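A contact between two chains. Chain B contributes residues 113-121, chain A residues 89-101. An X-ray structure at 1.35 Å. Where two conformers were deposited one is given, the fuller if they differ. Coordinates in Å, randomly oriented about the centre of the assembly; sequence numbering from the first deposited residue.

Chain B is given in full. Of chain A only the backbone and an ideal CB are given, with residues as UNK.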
# COMPACT_ATOMS: atom_id res chain seq x y z
N GLY B 113 -13.50 8.08 -4.50
CA GLY B 113 -14.56 9.02 -4.77
C GLY B 113 -14.31 9.90 -5.96
O GLY B 113 -15.15 10.75 -6.27
N ARG B 114 -13.17 9.75 -6.62
CA ARG B 114 -12.88 10.38 -7.89
C ARG B 114 -11.90 9.48 -8.62
O ARG B 114 -11.34 8.53 -8.05
CB ARG B 114 -12.25 11.76 -7.71
CG ARG B 114 -10.88 11.75 -7.03
CD ARG B 114 -10.20 13.11 -7.17
NE ARG B 114 -9.05 13.27 -6.26
CZ ARG B 114 -7.81 12.86 -6.52
NH1 ARG B 114 -7.53 12.22 -7.66
NH2 ARG B 114 -6.84 13.06 -5.64
N GLN B 115 -11.68 9.78 -9.89
CA GLN B 115 -10.61 9.12 -10.63
C GLN B 115 -9.26 9.48 -10.02
O GLN B 115 -8.92 10.66 -9.86
CB GLN B 115 -10.65 9.54 -12.10
CG GLN B 115 -9.53 8.92 -12.93
CD GLN B 115 -9.73 7.42 -13.09
OE1 GLN B 115 -10.77 6.97 -13.55
NE2 GLN B 115 -8.73 6.64 -12.70
N MET B 116 -8.49 8.47 -9.65
CA MET B 116 -7.12 8.67 -9.19
C MET B 116 -6.21 8.67 -10.42
O MET B 116 -6.43 7.89 -11.36
CB MET B 116 -6.73 7.57 -8.20
CG MET B 116 -7.73 7.45 -7.02
SD MET B 116 -7.98 8.96 -6.08
CE MET B 116 -6.33 9.26 -5.44
N THR B 117 -5.21 9.54 -10.43
CA THR B 117 -4.42 9.80 -11.63
C THR B 117 -2.98 9.35 -11.44
O THR B 117 -2.56 8.92 -10.36
CB THR B 117 -4.50 11.29 -12.02
OG1 THR B 117 -3.90 12.07 -10.98
CG2 THR B 117 -5.94 11.73 -12.23
N TRP B 118 -2.21 9.42 -12.53
CA TRP B 118 -0.88 8.86 -12.55
C TRP B 118 0.08 9.94 -13.04
O TRP B 118 -0.23 10.63 -14.03
CB TRP B 118 -0.84 7.65 -13.50
CG TRP B 118 0.25 6.66 -13.20
CD1 TRP B 118 1.31 6.30 -14.01
CD2 TRP B 118 0.38 5.87 -12.01
NE1 TRP B 118 2.07 5.33 -13.39
CE2 TRP B 118 1.52 5.05 -12.17
CE3 TRP B 118 -0.37 5.77 -10.83
CZ2 TRP B 118 1.93 4.15 -11.18
CZ3 TRP B 118 0.03 4.87 -9.86
CH2 TRP B 118 1.18 4.08 -10.04
N PRO B 119 1.23 10.15 -12.38
CA PRO B 119 1.80 9.35 -11.29
C PRO B 119 1.10 9.61 -9.95
O PRO B 119 0.38 10.61 -9.79
CB PRO B 119 3.24 9.88 -11.19
CG PRO B 119 3.14 11.32 -11.67
CD PRO B 119 2.12 11.26 -12.78
N PRO B 120 1.33 8.73 -8.98
CA PRO B 120 0.68 8.88 -7.66
C PRO B 120 1.52 9.78 -6.75
O PRO B 120 2.07 9.36 -5.72
CB PRO B 120 0.65 7.44 -7.16
CG PRO B 120 1.94 6.87 -7.68
CD PRO B 120 2.17 7.52 -9.03
N GLY B 121 1.62 11.05 -7.15
CA GLY B 121 2.55 11.97 -6.51
C GLY B 121 3.99 11.71 -6.93
O GLY B 121 4.93 12.14 -6.26
OXT GLY B 121 4.21 11.04 -7.94
N UNK A 89 10.30 6.32 0.51
CA UNK A 89 9.70 5.65 -0.63
C UNK A 89 8.20 5.56 -0.39
O UNK A 89 7.70 5.85 0.71
CB UNK A 89 10.31 4.26 -0.85
N UNK A 90 7.48 5.19 -1.44
CA UNK A 90 6.02 5.10 -1.40
C UNK A 90 5.59 3.77 -2.00
O UNK A 90 6.14 3.33 -3.01
CB UNK A 90 5.37 6.27 -2.15
N UNK A 91 4.62 3.12 -1.35
CA UNK A 91 4.02 1.87 -1.81
C UNK A 91 2.59 2.16 -2.23
O UNK A 91 1.85 2.80 -1.47
CB UNK A 91 4.07 0.79 -0.73
N UNK A 92 2.20 1.70 -3.43
CA UNK A 92 0.87 2.00 -3.97
C UNK A 92 0.21 0.74 -4.53
O UNK A 92 0.81 0.04 -5.35
CB UNK A 92 0.97 3.07 -5.06
N UNK A 93 -1.04 0.49 -4.12
CA UNK A 93 -1.92 -0.41 -4.86
C UNK A 93 -3.00 0.42 -5.54
O UNK A 93 -3.69 1.22 -4.87
CB UNK A 93 -2.54 -1.46 -3.94
N UNK A 94 -3.17 0.23 -6.84
CA UNK A 94 -4.32 0.76 -7.57
C UNK A 94 -5.39 -0.31 -7.62
O UNK A 94 -5.09 -1.47 -7.93
CB UNK A 94 -3.93 1.21 -8.98
N UNK A 95 -6.64 0.07 -7.35
CA UNK A 95 -7.73 -0.91 -7.26
C UNK A 95 -8.84 -0.51 -8.22
O UNK A 95 -9.54 0.49 -8.00
CB UNK A 95 -8.27 -1.01 -5.83
N UNK A 96 -9.02 -1.31 -9.27
CA UNK A 96 -10.08 -1.12 -10.26
C UNK A 96 -9.86 0.16 -11.07
O UNK A 96 -8.89 0.88 -10.86
CB UNK A 96 -11.45 -1.08 -9.57
N UNK A 97 -10.76 0.46 -12.00
CA UNK A 97 -10.45 1.47 -13.00
C UNK A 97 -10.27 2.85 -12.38
O UNK A 97 -9.37 3.61 -12.76
CB UNK A 97 -11.55 1.52 -14.06
N UNK A 98 -11.14 3.21 -11.44
CA UNK A 98 -11.06 4.52 -10.81
C UNK A 98 -9.85 4.68 -9.92
O UNK A 98 -9.49 5.82 -9.58
CB UNK A 98 -12.33 4.78 -9.99
N UNK A 99 -9.21 3.57 -9.53
CA UNK A 99 -7.95 3.62 -8.82
C UNK A 99 -6.74 3.67 -9.72
O UNK A 99 -5.63 3.84 -9.22
CB UNK A 99 -7.84 2.41 -7.89
N UNK A 100 -6.94 3.55 -11.04
CA UNK A 100 -5.84 3.52 -11.99
C UNK A 100 -5.37 2.14 -12.40
O UNK A 100 -4.39 2.02 -13.13
CB UNK A 100 -4.65 4.29 -11.40
N UNK A 101 -6.04 1.08 -11.95
CA UNK A 101 -5.61 -0.26 -12.33
C UNK A 101 -5.95 -0.53 -13.79
O UNK A 101 -7.07 -0.26 -14.23
CB UNK A 101 -6.26 -1.31 -11.43

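Positions 89 to 95 of chain A run as an extended strand, so their CA-to-CB bonds alternate, and the even members to 94 point toward chain B. Positions 89, 91, 93 and 95 have nothing of this chain B stretch in reach of their CBs, so the contact leaves them unspecified; they are Tyr A89, Leu A91, Phe A93 and Val A95.

Position 90 points toward the C-terminal end of chain B, but no atom there lies within 5.5 Å of its CB. Only a long side chain could span that gap, and the carbonyls and carboxylate at the terminus favour a donor: lysine or arginine, perhaps glutamine. The residue is Arg A90. With chi1 and chi2 both t, it extends until NH1 donates to Pro B120 O at 2.8 Å, the carbonyl lying at the guanidinium edge, near its plane. NH1 also sits 3.7 Å from Gly B121 CA, where a CB would clash.

At 92 the CB looks at the proline ring, 4.7 Å from Pro B120 CG, with the indole slightly farther off. A compact apolar side chain suits this: valine, isoleucine, perhaps alanine. It is Val A92, whose CG2 packs 4.0 Å from Pro B120 CG.

Position 94 faces the indole, its CB 5.5 Å from Trp B118 CZ3. Several medium side chains could fill the space, polar or apolar. Asn A94 does so, laying ND2 obliquely against the ring, 3.3 Å from Trp B118 CZ3.

Position 96 is out of reach; its phi of 67° with psi near 180° is taken most easily by glycine, yet Asn A96 is found.

At 97 the CB points sideways with nothing of chain B within 5.5 Å, so many side chains would suit, a small polar one among them; the backbone carbonyl meets chain B directly. In Ser A97, O accepts from Gln B115 NE2 at 3.1 Å. A water lies 2.6 Å from Ser A97 OG and donates to Gln B115 OE1 at 2.7 Å.

Position 98 brings its backbone close, and its carbonyl meets the amide of Met B116 almost in line. Its ideal CB clears Arg B114 O by 4.3 Å and Gln B115 OE1 by 4.5 Å, so chain B does not itself demand glycine, and alanine would fit. Gly A98 accepts from Met B116 N through its O at 2.8 Å.

At 99 the ideal CB would point away and lie 2.6 Å from Val A95 O, a clash within its own chain. Glycine is required, and Gly A99 is there.

Position 100 has phi 96°, closing the turn in a Schellman motif; a CB would jam against the preceding carbonyl. It is Gly A100. Position 101, beyond reach, is Gln A101, whose OE1 accepts from Asn A96 N at 2.9 Å.

Chain A 89-101: YRLVFNVNSGGGQ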
# COMPACT_ATOMS: atom_id res chain seq x y z
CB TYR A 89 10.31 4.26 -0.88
CG TYR A 89 10.22 3.29 0.27
CD1 TYR A 89 11.15 3.32 1.31
CD2 TYR A 89 9.22 2.32 0.32
CE1 TYR A 89 11.07 2.41 2.37
CE2 TYR A 89 9.14 1.41 1.36
CZ TYR A 89 10.06 1.46 2.39
OH TYR A 89 9.96 0.55 3.42
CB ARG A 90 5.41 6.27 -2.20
CG ARG A 90 3.90 6.21 -2.32
CD ARG A 90 3.31 7.51 -2.84
NE ARG A 90 3.50 8.55 -1.83
CZ ARG A 90 3.40 9.86 -2.05
NH1 ARG A 90 3.09 10.35 -3.26
NH2 ARG A 90 3.61 10.69 -1.03
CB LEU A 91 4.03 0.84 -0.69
CG LEU A 91 5.40 0.54 -0.08
CD1 LEU A 91 5.28 -0.49 1.03
CD2 LEU A 91 6.38 0.06 -1.15
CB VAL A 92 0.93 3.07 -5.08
CG1 VAL A 92 -0.46 3.41 -5.60
CG2 VAL A 92 1.65 4.32 -4.61
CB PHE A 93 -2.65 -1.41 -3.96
CG PHE A 93 -1.85 -2.64 -3.57
CD1 PHE A 93 -1.47 -3.58 -4.54
CD2 PHE A 93 -1.56 -2.90 -2.24
CE1 PHE A 93 -0.77 -4.72 -4.18
CE2 PHE A 93 -0.86 -4.05 -1.89
CZ PHE A 93 -0.49 -4.95 -2.86
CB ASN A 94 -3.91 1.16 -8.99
CG ASN A 94 -3.00 2.36 -9.01
OD1 ASN A 94 -2.85 3.06 -8.01
ND2 ASN A 94 -2.42 2.62 -10.17
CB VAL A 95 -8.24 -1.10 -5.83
CG1 VAL A 95 -9.24 -2.28 -5.81
CG2 VAL A 95 -7.07 -1.31 -4.85
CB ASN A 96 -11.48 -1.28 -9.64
CG ASN A 96 -11.69 -2.69 -9.10
OD1 ASN A 96 -10.94 -3.61 -9.45
ND2 ASN A 96 -12.67 -2.87 -8.24
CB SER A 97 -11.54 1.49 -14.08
OG SER A 97 -11.21 2.41 -15.10
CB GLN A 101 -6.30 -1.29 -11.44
CG GLN A 101 -5.80 -2.71 -11.74
CD GLN A 101 -6.32 -3.76 -10.78
OE1 GLN A 101 -7.21 -3.50 -9.94
NE2 GLN A 101 -5.74 -4.96 -10.89
O HOH W 1 -12.10 4.75 -14.45
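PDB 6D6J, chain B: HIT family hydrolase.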